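Local coordinates for protein Vv2_1132 (Vibrio vulnificus CMCP6, PDB 5Y9S) that probably regulates transcription as a tetrameric LysR-type factor, with a helix-turn-helix DNA-binding domain joined to a regulatory domain of the periplasmic-binding-protein type, at residues H99-V104 and L128-T133; S150-F155 and A292-F297; C283-T288 and Q296-I301; T156-A161 and I277-L282. One frame throughout, in Å; residues are numbered along the deposited sequence.

Contact 1 of 4, residues H99-V104 and L128-T133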
loop_
_atom_site.group_PDB
_atom_site.type_symbol
_atom_site.label_atom_id
_atom_site.label_comp_id
_atom_site.label_asym_id
_atom_site.label_seq_id
_atom_site.Cartn_x
_atom_site.Cartn_y
_atom_site.Cartn_z
ATOM N N HIS D 99 -11.651 -18.248 -32.558
ATOM C CA HIS D 99 -11.842 -17.390 -33.728
ATOM C C HIS D 99 -11.818 -15.903 -33.366
ATOM O O HIS D 99 -12.283 -15.063 -34.151
ATOM C CB HIS D 99 -13.139 -17.744 -34.468
ATOM C CG HIS D 99 -14.385 -17.303 -33.760
ATOM N ND1 HIS D 99 -14.567 -17.455 -32.398
ATOM C CD2 HIS D 99 -15.517 -16.723 -34.228
ATOM C CE1 HIS D 99 -15.761 -16.996 -32.061
ATOM N NE2 HIS D 99 -16.357 -16.544 -33.152
ATOM N N THR D 100 -11.281 -15.557 -32.196
ATOM C CA THR D 100 -11.110 -14.164 -31.824
ATOM C C THR D 100 -9.737 -13.691 -32.281
ATOM O O THR D 100 -8.719 -14.321 -31.971
ATOM C CB THR D 100 -11.252 -13.958 -30.312
ATOM O OG1 THR D 100 -12.573 -14.319 -29.880
ATOM C CG2 THR D 100 -10.990 -12.512 -29.962
ATOM N N VAL D 101 -9.719 -12.588 -33.018
ATOM C CA VAL D 101 -8.494 -11.915 -33.414
ATOM C C VAL D 101 -8.309 -10.727 -32.477
ATOM O O VAL D 101 -9.193 -9.864 -32.378
ATOM C CB VAL D 101 -8.548 -11.473 -34.886
ATOM C CG1 VAL D 101 -7.196 -10.941 -35.341
ATOM C CG2 VAL D 101 -8.986 -12.634 -35.773
ATOM N N ARG D 102 -7.177 -10.708 -31.765
ATOM C CA ARG D 102 -6.861 -9.679 -30.775
ATOM C C ARG D 102 -6.036 -8.596 -31.456
ATOM O O ARG D 102 -4.988 -8.887 -32.039
ATOM C CB ARG D 102 -6.101 -10.275 -29.588
ATOM C CG ARG D 102 -6.994 -10.901 -28.508
ATOM C CD ARG D 102 -6.304 -12.060 -27.760
ATOM N NE ARG D 102 -5.386 -12.828 -28.609
ATOM C CZ ARG D 102 -4.400 -13.598 -28.149
ATOM N NH1 ARG D 102 -3.621 -14.259 -28.994
ATOM N NH2 ARG D 102 -4.181 -13.700 -26.837
ATOM N N ILE D 103 -6.515 -7.355 -31.403
ATOM C CA ILE D 103 -5.911 -6.251 -32.137
ATOM C C ILE D 103 -5.631 -5.123 -31.159
ATOM O O ILE D 103 -6.498 -4.767 -30.354
ATOM C CB ILE D 103 -6.818 -5.773 -33.285
ATOM C CG1 ILE D 103 -6.995 -6.898 -34.318
ATOM C CG2 ILE D 103 -6.236 -4.542 -33.912
ATOM C CD1 ILE D 103 -8.150 -6.709 -35.276
ATOM N N VAL D 104 -4.413 -4.591 -31.202
ATOM C CA VAL D 104 -4.001 -3.453 -30.389
ATOM C C VAL D 104 -3.548 -2.346 -31.333
ATOM O O VAL D 104 -2.978 -2.626 -32.395
ATOM C CB VAL D 104 -2.867 -3.835 -29.410
ATOM C CG1 VAL D 104 -1.647 -4.321 -30.172
ATOM C CG2 VAL D 104 -2.474 -2.662 -28.553
ATOM N N LEU D 128 -15.115 -14.151 -38.234
ATOM C CA LEU D 128 -14.187 -13.937 -37.135
ATOM C C LEU D 128 -14.817 -13.030 -36.089
ATOM O O LEU D 128 -15.801 -12.334 -36.347
ATOM C CB LEU D 128 -12.885 -13.315 -37.633
ATOM C CG LEU D 128 -12.169 -14.082 -38.737
ATOM C CD1 LEU D 128 -11.025 -13.256 -39.278
ATOM C CD2 LEU D 128 -11.672 -15.425 -38.209
ATOM N N ASN D 129 -14.243 -13.052 -34.893
ATOM C CA ASN D 129 -14.646 -12.151 -33.821
ATOM C C ASN D 129 -13.478 -11.209 -33.538
ATOM O O ASN D 129 -12.409 -11.650 -33.102
ATOM C CB ASN D 129 -15.053 -12.936 -32.574
ATOM C CG ASN D 129 -15.421 -12.030 -31.420
ATOM O OD1 ASN D 129 -15.889 -10.907 -31.624
ATOM N ND2 ASN D 129 -15.201 -12.507 -30.197
ATOM N N LEU D 130 -13.678 -9.919 -33.785
ATOM C CA LEU D 130 -12.607 -8.929 -33.704
ATOM C C LEU D 130 -12.649 -8.211 -32.361
ATOM O O LEU D 130 -13.683 -7.654 -31.979
ATOM C CB LEU D 130 -12.728 -7.927 -34.853
ATOM C CG LEU D 130 -12.803 -8.656 -36.187
ATOM C CD1 LEU D 130 -13.199 -7.712 -37.306
ATOM C CD2 LEU D 130 -11.472 -9.297 -36.495
ATOM N N SER D 131 -11.534 -8.232 -31.649
ATOM C CA SER D 131 -11.411 -7.562 -30.359
ATOM C C SER D 131 -10.315 -6.506 -30.466
ATOM O O SER D 131 -9.131 -6.842 -30.572
ATOM C CB SER D 131 -11.106 -8.562 -29.245
ATOM O OG SER D 131 -10.888 -7.889 -28.007
ATOM N N VAL D 132 -10.710 -5.237 -30.402
ATOM C CA VAL D 132 -9.835 -4.097 -30.660
ATOM C C VAL D 132 -9.657 -3.334 -29.353
ATOM O O VAL D 132 -10.598 -2.690 -28.877
ATOM C CB VAL D 132 -10.424 -3.183 -31.742
ATOM C CG1 VAL D 132 -9.626 -1.883 -31.845
ATOM C CG2 VAL D 132 -10.490 -3.909 -33.086
ATOM N N THR D 133 -8.468 -3.405 -28.753
ATOM C CA THR D 133 -8.204 -2.624 -27.547
ATOM C C THR D 133 -7.220 -1.511 -27.859
ATOM O O THR D 133 -6.008 -1.767 -27.962
ATOM C CB THR D 133 -7.656 -3.497 -26.420
ATOM O OG1 THR D 133 -6.231 -3.549 -26.526
ATOM C CG2 THR D 133 -8.228 -4.887 -26.506
#

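Contact 2 of 4, residues S150-F155 and A292-F297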
loop_
_atom_site.group_PDB
_atom_site.type_symbol
_atom_site.label_atom_id
_atom_site.label_comp_id
_atom_site.label_asym_id
_atom_site.label_seq_id
_atom_site.Cartn_x
_atom_site.Cartn_y
_atom_site.Cartn_z
ATOM N N SER D 150 -0.024 -12.526 -26.299
ATOM C CA SER D 150 -1.149 -11.939 -25.580
ATOM C C SER D 150 -2.014 -11.076 -26.485
ATOM O O SER D 150 -3.133 -10.720 -26.095
ATOM C CB SER D 150 -0.645 -11.118 -24.385
ATOM O OG SER D 150 0.136 -10.008 -24.792
ATOM N N THR D 151 -1.517 -10.727 -27.672
ATOM C CA THR D 151 -2.303 -10.069 -28.708
ATOM C C THR D 151 -1.825 -10.592 -30.051
ATOM O O THR D 151 -0.731 -11.146 -30.158
ATOM C CB THR D 151 -2.189 -8.536 -28.656
ATOM O OG1 THR D 151 -3.283 -7.960 -29.377
ATOM C CG2 THR D 151 -0.891 -8.070 -29.280
ATOM N N ASP D 152 -2.656 -10.416 -31.076
ATOM C CA ASP D 152 -2.408 -11.018 -32.384
ATOM C C ASP D 152 -1.904 -10.043 -33.435
ATOM O O ASP D 152 -1.043 -10.410 -34.242
ATOM C CB ASP D 152 -3.686 -11.679 -32.895
ATOM C CG ASP D 152 -4.224 -12.701 -31.917
ATOM O OD1 ASP D 152 -5.438 -12.679 -31.638
ATOM O OD2 ASP D 152 -3.418 -13.517 -31.419
ATOM N N LEU D 153 -2.434 -8.821 -33.472
ATOM C CA LEU D 153 -2.033 -7.847 -34.477
ATOM C C LEU D 153 -1.855 -6.484 -33.834
ATOM O O LEU D 153 -2.531 -6.138 -32.863
ATOM C CB LEU D 153 -3.037 -7.729 -35.626
ATOM C CG LEU D 153 -3.346 -9.007 -36.408
ATOM C CD1 LEU D 153 -4.638 -8.841 -37.193
ATOM C CD2 LEU D 153 -2.193 -9.342 -37.330
ATOM N N LEU D 154 -0.935 -5.716 -34.396
ATOM C CA LEU D 154 -0.693 -4.351 -33.968
ATOM C C LEU D 154 -0.708 -3.466 -35.206
ATOM O O LEU D 154 0.013 -3.733 -36.170
ATOM C CB LEU D 154 0.641 -4.252 -33.221
ATOM C CG LEU D 154 1.240 -2.856 -33.139
ATOM C CD1 LEU D 154 0.557 -2.023 -32.036
ATOM C CD2 LEU D 154 2.746 -2.924 -32.935
ATOM N N PHE D 155 -1.556 -2.447 -35.202
ATOM C CA PHE D 155 -1.572 -1.442 -36.259
ATOM C C PHE D 155 -0.906 -0.183 -35.733
ATOM O O PHE D 155 -1.174 0.229 -34.600
ATOM C CB PHE D 155 -3.000 -1.145 -36.699
ATOM C CG PHE D 155 -3.629 -2.258 -37.448
ATOM C CD1 PHE D 155 -4.217 -3.313 -36.772
ATOM C CD2 PHE D 155 -3.623 -2.267 -38.830
ATOM C CE1 PHE D 155 -4.793 -4.360 -37.462
ATOM C CE2 PHE D 155 -4.195 -3.310 -39.531
ATOM C CZ PHE D 155 -4.778 -4.361 -38.852
ATOM N N ALA D 292 -5.330 -19.797 -37.387
ATOM C CA ALA D 292 -5.973 -19.630 -38.684
ATOM C C ALA D 292 -6.844 -18.379 -38.727
ATOM O O ALA D 292 -6.995 -17.766 -39.793
ATOM C CB ALA D 292 -6.792 -20.868 -39.037
ATOM N N ALA D 293 -7.420 -17.983 -37.589
ATOM C CA ALA D 293 -8.163 -16.731 -37.561
ATOM C C ALA D 293 -7.241 -15.553 -37.853
ATOM O O ALA D 293 -7.594 -14.649 -38.619
ATOM C CB ALA D 293 -8.866 -16.566 -36.213
ATOM N N VAL D 294 -6.040 -15.563 -37.280
ATOM C CA VAL D 294 -5.103 -14.477 -37.534
ATOM C C VAL D 294 -4.640 -14.495 -38.989
ATOM O O VAL D 294 -4.574 -13.450 -39.646
ATOM C CB VAL D 294 -3.924 -14.555 -36.551
ATOM C CG1 VAL D 294 -2.965 -13.406 -36.788
ATOM C CG2 VAL D 294 -4.442 -14.529 -35.147
ATOM N N ASP D 295 -4.339 -15.679 -39.525
ATOM C CA ASP D 295 -3.931 -15.760 -40.925
ATOM C C ASP D 295 -5.052 -15.304 -41.852
ATOM O O ASP D 295 -4.828 -14.488 -42.754
ATOM C CB ASP D 295 -3.479 -17.178 -41.266
ATOM C CG ASP D 295 -1.968 -17.323 -41.230
ATOM O OD1 ASP D 295 -1.284 -16.584 -41.985
ATOM O OD2 ASP D 295 -1.469 -18.155 -40.433
ATOM N N GLN D 296 -6.275 -15.794 -41.634
ATOM C CA GLN D 296 -7.375 -15.359 -42.491
ATOM C C GLN D 296 -7.483 -13.842 -42.499
ATOM O O GLN D 296 -7.700 -13.231 -43.552
ATOM C CB GLN D 296 -8.694 -15.982 -42.039
ATOM C CG GLN D 296 -8.845 -17.457 -42.352
ATOM C CD GLN D 296 -10.107 -18.039 -41.739
ATOM O OE1 GLN D 296 -10.765 -17.393 -40.926
ATOM N NE2 GLN D 296 -10.449 -19.260 -42.128
ATOM N N PHE D 297 -7.302 -13.215 -41.332
ATOM C CA PHE D 297 -7.299 -11.758 -41.262
ATOM C C PHE D 297 -6.119 -11.172 -42.023
ATOM O O PHE D 297 -6.283 -10.252 -42.834
ATOM C CB PHE D 297 -7.259 -11.301 -39.806
ATOM C CG PHE D 297 -7.597 -9.848 -39.624
ATOM C CD1 PHE D 297 -6.675 -8.863 -39.935
ATOM C CD2 PHE D 297 -8.844 -9.466 -39.153
ATOM C CE1 PHE D 297 -6.985 -7.529 -39.772
ATOM C CE2 PHE D 297 -9.157 -8.132 -38.988
ATOM C CZ PHE D 297 -8.226 -7.166 -39.302
#

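Contact 3 of 4, residues C283-T288 and Q296-I301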
loop_
_atom_site.group_PDB
_atom_site.type_symbol
_atom_site.label_atom_id
_atom_site.label_comp_id
_atom_site.label_asym_id
_atom_site.label_seq_id
_atom_site.Cartn_x
_atom_site.Cartn_y
_atom_site.Cartn_z
ATOM N N CYS D 283 0.957 -2.933 -40.251
ATOM C CA CYS D 283 0.414 -3.987 -39.412
ATOM C C CYS D 283 1.532 -4.971 -39.097
ATOM O O CYS D 283 2.188 -5.482 -40.011
ATOM C CB CYS D 283 -0.760 -4.691 -40.086
ATOM S SG CYS D 283 -1.510 -5.918 -38.992
ATOM N N TYR D 284 1.749 -5.223 -37.808
ATOM C CA TYR D 284 2.755 -6.140 -37.294
ATOM C C TYR D 284 2.111 -7.405 -36.751
ATOM O O TYR D 284 1.007 -7.364 -36.194
ATOM C CB TYR D 284 3.550 -5.515 -36.156
ATOM C CG TYR D 284 4.572 -4.515 -36.579
ATOM C CD1 TYR D 284 5.858 -4.914 -36.897
ATOM C CD2 TYR D 284 4.270 -3.160 -36.610
ATOM C CE1 TYR D 284 6.815 -3.992 -37.258
ATOM C CE2 TYR D 284 5.221 -2.232 -36.971
ATOM C CZ TYR D 284 6.490 -2.653 -37.301
ATOM O OH TYR D 284 7.443 -1.732 -37.672
ATOM N N ARG D 285 2.833 -8.524 -36.865
ATOM C CA ARG D 285 2.382 -9.783 -36.283
ATOM C C ARG D 285 3.579 -10.587 -35.793
ATOM O O ARG D 285 4.732 -10.283 -36.106
ATOM C CB ARG D 285 1.551 -10.586 -37.281
ATOM C CG ARG D 285 2.374 -11.437 -38.222
ATOM C CD ARG D 285 1.546 -12.584 -38.811
ATOM N NE ARG D 285 2.032 -12.962 -40.135
ATOM C CZ ARG D 285 1.358 -13.713 -41.003
ATOM N NH1 ARG D 285 0.155 -14.189 -40.699
ATOM N NH2 ARG D 285 1.893 -13.983 -42.184
ATOM N N SER D 286 3.293 -11.622 -35.003
ATOM C CA SER D 286 4.324 -12.515 -34.496
ATOM C C SER D 286 4.635 -13.604 -35.508
ATOM O O SER D 286 3.727 -14.195 -36.101
ATOM C CB SER D 286 3.900 -13.177 -33.186
ATOM O OG SER D 286 4.927 -14.044 -32.737
ATOM N N THR D 287 5.929 -13.894 -35.673
ATOM C CA THR D 287 6.326 -14.969 -36.579
ATOM C C THR D 287 5.972 -16.345 -36.018
ATOM O O THR D 287 5.664 -17.258 -36.791
ATOM C CB THR D 287 7.820 -14.876 -36.884
ATOM O OG1 THR D 287 8.552 -14.853 -35.657
ATOM C CG2 THR D 287 8.131 -13.598 -37.668
ATOM N N THR D 288 5.974 -16.504 -34.689
ATOM C CA THR D 288 5.649 -17.755 -34.009
ATOM C C THR D 288 4.158 -17.928 -33.705
ATOM O O THR D 288 3.810 -18.767 -32.871
ATOM C CB THR D 288 6.430 -17.866 -32.691
ATOM O OG1 THR D 288 6.005 -16.844 -31.777
ATOM C CG2 THR D 288 7.916 -17.727 -32.924
ATOM N N GLN D 296 -6.275 -15.794 -41.634
ATOM C CA GLN D 296 -7.375 -15.359 -42.491
ATOM C C GLN D 296 -7.483 -13.842 -42.499
ATOM O O GLN D 296 -7.700 -13.231 -43.552
ATOM C CB GLN D 296 -8.694 -15.982 -42.039
ATOM C CG GLN D 296 -8.845 -17.457 -42.352
ATOM C CD GLN D 296 -10.107 -18.039 -41.739
ATOM O OE1 GLN D 296 -10.765 -17.393 -40.926
ATOM N NE2 GLN D 296 -10.449 -19.260 -42.128
ATOM N N PHE D 297 -7.302 -13.215 -41.332
ATOM C CA PHE D 297 -7.299 -11.758 -41.262
ATOM C C PHE D 297 -6.119 -11.172 -42.023
ATOM O O PHE D 297 -6.283 -10.252 -42.834
ATOM C CB PHE D 297 -7.259 -11.301 -39.806
ATOM C CG PHE D 297 -7.597 -9.848 -39.624
ATOM C CD1 PHE D 297 -6.675 -8.863 -39.935
ATOM C CD2 PHE D 297 -8.844 -9.466 -39.153
ATOM C CE1 PHE D 297 -6.985 -7.529 -39.772
ATOM C CE2 PHE D 297 -9.157 -8.132 -38.988
ATOM C CZ PHE D 297 -8.226 -7.166 -39.302
ATOM N N TRP D 298 -4.915 -11.683 -41.752
ATOM C CA TRP D 298 -3.712 -11.117 -42.357
ATOM C C TRP D 298 -3.733 -11.260 -43.875
ATOM O O TRP D 298 -3.441 -10.301 -44.600
ATOM C CB TRP D 298 -2.478 -11.786 -41.757
ATOM C CG TRP D 298 -1.191 -11.301 -42.302
ATOM C CD1 TRP D 298 -0.604 -11.675 -43.475
ATOM C CD2 TRP D 298 -0.306 -10.349 -41.695
ATOM N NE1 TRP D 298 0.591 -11.016 -43.637
ATOM C CE2 TRP D 298 0.796 -10.194 -42.560
ATOM C CE3 TRP D 298 -0.337 -9.617 -40.505
ATOM C CZ2 TRP D 298 1.860 -9.331 -42.271
ATOM C CZ3 TRP D 298 0.721 -8.761 -40.217
ATOM C CH2 TRP D 298 1.803 -8.624 -41.100
ATOM N N GLN D 299 -4.100 -12.443 -44.376
ATOM C CA GLN D 299 -4.123 -12.667 -45.818
ATOM C C GLN D 299 -5.140 -11.782 -46.519
ATOM O O GLN D 299 -5.075 -11.631 -47.743
ATOM C CB GLN D 299 -4.410 -14.141 -46.125
ATOM C CG GLN D 299 -3.167 -14.947 -46.498
ATOM C CD GLN D 299 -2.429 -15.521 -45.290
ATOM O OE1 GLN D 299 -2.947 -15.541 -44.176
ATOM N NE2 GLN D 299 -1.206 -15.989 -45.512
ATOM N N GLU D 300 -6.069 -11.185 -45.781
ATOM C CA GLU D 300 -7.057 -10.329 -46.419
ATOM C C GLU D 300 -6.567 -8.888 -46.597
ATOM O O GLU D 300 -6.988 -8.213 -47.547
ATOM C CB GLU D 300 -8.366 -10.379 -45.621
ATOM C CG GLU D 300 -9.625 -10.345 -46.488
ATOM C CD GLU D 300 -9.780 -9.027 -47.207
ATOM O OE1 GLU D 300 -9.645 -7.976 -46.545
ATOM O OE2 GLU D 300 -10.027 -9.036 -48.427
ATOM N N ILE D 301 -5.670 -8.406 -45.740
ATOM C CA ILE D 301 -5.126 -7.050 -45.854
ATOM C C ILE D 301 -3.732 -7.176 -46.470
ATOM O O ILE D 301 -2.719 -7.234 -45.771
ATOM C CB ILE D 301 -5.099 -6.320 -44.505
ATOM C CG1 ILE D 301 -4.662 -7.254 -43.381
ATOM C CG2 ILE D 301 -6.459 -5.728 -44.153
ATOM C CD1 ILE D 301 -4.540 -6.555 -42.058
#

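Contact 4 of 4, residues T156-A161 and I277-L282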
loop_
_atom_site.group_PDB
_atom_site.type_symbol
_atom_site.label_atom_id
_atom_site.label_comp_id
_atom_site.label_asym_id
_atom_site.label_seq_id
_atom_site.Cartn_x
_atom_site.Cartn_y
_atom_site.Cartn_z
ATOM N N THR D 156 -0.031 0.417 -36.539
ATOM C CA THR D 156 0.718 1.576 -36.063
ATOM C C THR D 156 1.263 2.369 -37.243
ATOM O O THR D 156 1.375 1.862 -38.361
ATOM C CB THR D 156 1.868 1.152 -35.139
ATOM O OG1 THR D 156 2.412 2.300 -34.472
ATOM C CG2 THR D 156 2.957 0.457 -35.947
ATOM N N TYR D 157 1.580 3.631 -36.974
ATOM C CA TYR D 157 2.337 4.465 -37.903
ATOM C C TYR D 157 3.819 4.107 -37.817
ATOM O O TYR D 157 4.321 3.725 -36.753
ATOM C CB TYR D 157 2.143 5.952 -37.583
ATOM C CG TYR D 157 0.724 6.501 -37.707
ATOM C CD1 TYR D 157 0.109 6.610 -38.948
ATOM C CD2 TYR D 157 0.011 6.921 -36.584
ATOM C CE1 TYR D 157 -1.174 7.105 -39.080
ATOM C CE2 TYR D 157 -1.283 7.423 -36.699
ATOM C CZ TYR D 157 -1.868 7.507 -37.960
ATOM O OH TYR D 157 -3.141 7.996 -38.119
ATOM N N ASN D 158 4.521 4.236 -38.947
ATOM C CA ASN D 158 5.898 3.746 -39.046
ATOM C C ASN D 158 6.789 4.400 -37.996
ATOM O O ASN D 158 6.557 5.528 -37.571
ATOM C CB ASN D 158 6.468 4.012 -40.437
ATOM C CG ASN D 158 6.547 5.491 -40.747
ATOM O OD1 ASN D 158 7.315 6.225 -40.124
ATOM N ND2 ASN D 158 5.739 5.943 -41.705
ATOM N N ILE D 159 7.828 3.686 -37.584
ATOM C CA ILE D 159 8.645 4.087 -36.443
ATOM C C ILE D 159 10.028 4.487 -36.944
ATOM O O ILE D 159 10.752 3.671 -37.528
ATOM C CB ILE D 159 8.737 2.973 -35.385
ATOM C CG1 ILE D 159 7.395 2.247 -35.242
ATOM C CG2 ILE D 159 9.179 3.546 -34.047
ATOM C CD1 ILE D 159 7.287 0.999 -36.102
ATOM N N SER D 160 10.382 5.749 -36.728
ATOM C CA SER D 160 11.749 6.220 -36.906
ATOM C C SER D 160 12.489 6.022 -35.586
ATOM O O SER D 160 12.110 6.612 -34.566
ATOM C CB SER D 160 11.758 7.690 -37.328
ATOM O OG SER D 160 12.921 8.013 -38.068
ATOM N N ALA D 161 13.522 5.182 -35.593
ATOM C CA ALA D 161 14.187 4.814 -34.348
ATOM C C ALA D 161 15.045 5.968 -33.839
ATOM O O ALA D 161 15.822 6.562 -34.593
ATOM C CB ALA D 161 15.039 3.559 -34.545
ATOM N N ILE D 277 2.675 15.672 -45.920
ATOM C CA ILE D 277 3.724 14.842 -45.337
ATOM C C ILE D 277 3.364 13.379 -45.561
ATOM O O ILE D 277 2.294 12.944 -45.108
ATOM C CB ILE D 277 3.907 15.124 -43.844
ATOM C CG1 ILE D 277 4.187 16.608 -43.615
ATOM C CG2 ILE D 277 5.043 14.281 -43.325
ATOM C CD1 ILE D 277 3.865 17.066 -42.235
ATOM N N PRO D 278 4.233 12.585 -46.203
ATOM C CA PRO D 278 3.926 11.169 -46.435
ATOM C C PRO D 278 4.003 10.361 -45.152
ATOM O O PRO D 278 4.813 10.642 -44.267
ATOM C CB PRO D 278 5.021 10.727 -47.410
ATOM C CG PRO D 278 6.197 11.557 -47.031
ATOM C CD PRO D 278 5.599 12.922 -46.653
ATOM N N ILE D 279 3.186 9.313 -45.087
ATOM C CA ILE D 279 3.047 8.527 -43.872
ATOM C C ILE D 279 2.559 7.135 -44.249
ATOM O O ILE D 279 1.792 6.966 -45.203
ATOM C CB ILE D 279 2.102 9.246 -42.880
ATOM C CG1 ILE D 279 2.605 9.103 -41.470
ATOM C CG2 ILE D 279 0.658 8.771 -42.990
ATOM C CD1 ILE D 279 1.915 10.069 -40.591
ATOM N N ASP D 280 3.032 6.132 -43.513
ATOM C CA ASP D 280 2.674 4.739 -43.753
ATOM C C ASP D 280 2.016 4.172 -42.508
ATOM O O ASP D 280 2.396 4.513 -41.385
ATOM C CB ASP D 280 3.898 3.860 -44.108
ATOM C CG ASP D 280 4.878 4.545 -45.044
ATOM O OD1 ASP D 280 4.445 5.105 -46.072
ATOM O OD2 ASP D 280 6.092 4.497 -44.757
ATOM N N ILE D 281 1.033 3.304 -42.707
ATOM C CA ILE D 281 0.363 2.622 -41.609
ATOM C C ILE D 281 0.689 1.144 -41.723
ATOM O O ILE D 281 0.380 0.503 -42.738
ATOM C CB ILE D 281 -1.148 2.861 -41.619
ATOM C CG1 ILE D 281 -1.447 4.303 -41.203
ATOM C CG2 ILE D 281 -1.814 1.886 -40.668
ATOM C CD1 ILE D 281 -2.779 4.809 -41.681
ATOM N N LEU D 282 1.305 0.605 -40.679
ATOM C CA LEU D 282 1.849 -0.741 -40.698
ATOM C C LEU D 282 0.980 -1.662 -39.863
ATOM O O LEU D 282 0.333 -1.231 -38.906
ATOM C CB LEU D 282 3.284 -0.754 -40.162
ATOM C CG LEU D 282 4.141 0.259 -40.918
ATOM C CD1 LEU D 282 5.538 0.373 -40.349
ATOM C CD2 LEU D 282 4.168 -0.136 -42.382
#

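Contact 1 of 4, residues H99-V104 and L128-T133
Strands 100-104 and 129-133 run parallel, their axes 4.7 Å apart at 19°, and five backbone hydrogen bonds run between them, from Asn-129 N to His-99 O at 2.9 Å through to Thr-133 N to Ile-103 O. On one face, Val-101, Ile-103, Leu-130 and Val-132 form an aliphatic layer: Leu-130 CD2 touches Val-101 CB at 4.0 Å, and Val-132 CG2 meets Ile-103 CB at 4.1 Å. Phe-118 of helix 114-120 and Ala-293 of helix 292-300 cover this layer. The other, mainly polar face includes Thr-100, Arg-102 and Ser-131. At the strand entrance the His-99 ring lies over Asn-129, whose CB makes a CH-pi contact 4.1 Å from the ring centroid, displaced toward the rim. Ser-131 OG bonds Glu-231 of the second subunit, and Leu-130 to Val-132 of this chain pair with a strand of that subunit in a parallel ladder. The pairing therefore leaves one face apolar and the other mainly polar, and carries the sheet into the second subunit, consistent with a LysR regulatory-domain dimer.

Contact 2 of 4, residues S150-F155 and A292-F297
Leu-153 and Phe-297 make the tightest approach between strand 153-155 and helix 292-297, with Leu-153 CD1 only 3.4 Å from Phe-297 CD1. The leucine crosses the ring at a slant, its methyl also meeting Phe-297 CE1 at 3.7 Å. Phe-297 holds CG anti to its backbone N (chi1 -166°), which sets CG off toward the sheet. There the ring also meets Phe-155: the two side chains reach toward each other tip to tip, Phe-297 CE1 lying in the plane of the Phe-155 ring, 4.0 Å from Phe-155 CZ. One turn earlier in the helix, Val-294 divides its two methyls between neighbouring residues. Its CG1, anti to the backbone N (chi1 -179°), lies 4.2 Å from Leu-153 CD2, the two side chains sliding past each other in opposite directions, while Val-294 CG2 sits 3.7 Å from Asp-152 CB and equally near Asp-152 CG. The carboxylate of Asp-152 is buried, but both oxygens have charged partners, OD2 in a salt bridge with Arg-102 and OD1 in another with Arg-291. Strand 153-157 lies between strands 100-105 and 277-286 in the sheet, and the helix packs against the face bearing Leu-153 and Phe-155. Helix and sheet are thus held by hydrocarbon contacts, beside the carboxylate of Asp-152, whose burial is paid for by two salt bridges.

Contact 3 of 4, residues C283-T288 and Q296-I301
The guanidinium of Arg-285 lies flat on the indole of Trp-298, the planes only 8° apart and the centres 3.6 Å from each other. This is a cation-pi stack: Arg-285 CZ stands almost straight over the five-membered ring. The rest of the arginine follows the same ring system, with CG making a CH-pi contact over the six-membered ring and NE above the centre of the indole. Arg-285 is extended from CG to NE, its CD anti to CA (chi2 158°), and the chain follows the ring face from CB and CG at the six-membered ring to CZ at the five-membered one. Two carboxylates hold the guanidinium as well, Glu-173 at NE and Asp-295 at NH1; such bridges would fix its rotation and probably temper its charge. The arrangement belongs to the strand-loop-helix unit near the C-terminus of the regulatory domain, in which strand 283-286 and helix 296-300 run at 145° to each other and the helix lies against the alpha/beta sheet. Farther along the indole, Cys-283 SG comes obliquely to the six-membered ring, 3.8 Å from Trp-298 CZ3, a sulfur-aromatic contact. Cys-283 O approaches Trp-298 CH2 to 3.3 Å, also at a slant. Leu-153 and Cys-175, from the two strands flanking strand 277-286, touch the tryptophan as well, and Ile-301 CD1 also touches Cys-283 SG, at 4.4 Å.

Contact 4 of 4, residues T156-A161 and I277-L282
Asn-158, Leu-282 and Tyr-157 give up the most surface where the end of strand 153-157 meets strand 277-282. Leu-282 sends CD1 against the backbone of Asn-158, 3.6 Å from Asn-158 CA, and close to Asn-158 CB too. Its own amide gives a short bond of 2.6 Å from Leu-282 N to Thr-156 O, with Thr-156 N returning one to Leu-282 O, so Thr-156 and Leu-282 form a hydrogen-bonded antiparallel pair. Just past the last bridge, Asn-158 N gives a longer bond to Asp-280 O at 3.2 Å, the donor tilted 30° from the carbonyl plane. The Asn-158 amide crosses the Asp-280 carboxylate with the planes 55° apart, its ND2 3.7 Å from Asp-280 CB. Asp-280 OD1 is hydrogen-bonded to Ser-179 OG. On the face opposite Thr-156 and Leu-282, Tyr-157 and Ile-281 form a non-hydrogen-bonded pair whose side chains lie side by side and point the same way, Tyr-157 CE1 3.5 Å from Ile-281 CG1. Ile-279 CD1 adds a contact with Tyr-157 CD1, and Phe-210 of helix 210-220 meets the tyrosine ring with its plane nearly parallel. The chain leaves strand 153-157 here as a loop, whereas strand 277-286, paired also with the long strand 172-186, is consistent with a strand spanning the two lobes of the periplasmic-binding-protein fold.

Overall arrangement
All four contacts are largely buried and share one mixed sheet of the regulatory domain. Contacts 1 and 4 are strand pairings, parallel and antiparallel, held by backbone hydrogen bonds; contacts 2 and 3 pack helix 292-300 on the sheet without hydrogen bonds, mainly through side chains. Contacts 2 and 3 lie closest, centres about 5 Å apart, and share residues 296-297, but Phe-297 works only in contact 2, chiefly aliphatic and aromatic, whereas Trp-298 carries contact 3 under a stacked cation. The Arg-102 and Asp-152 salt bridge ties contact 1 to contact 2. Contact 1, about 23 Å from contact 4 between centres, extends the sheet into the second subunit; the loop after strand 153-157 reaches the third.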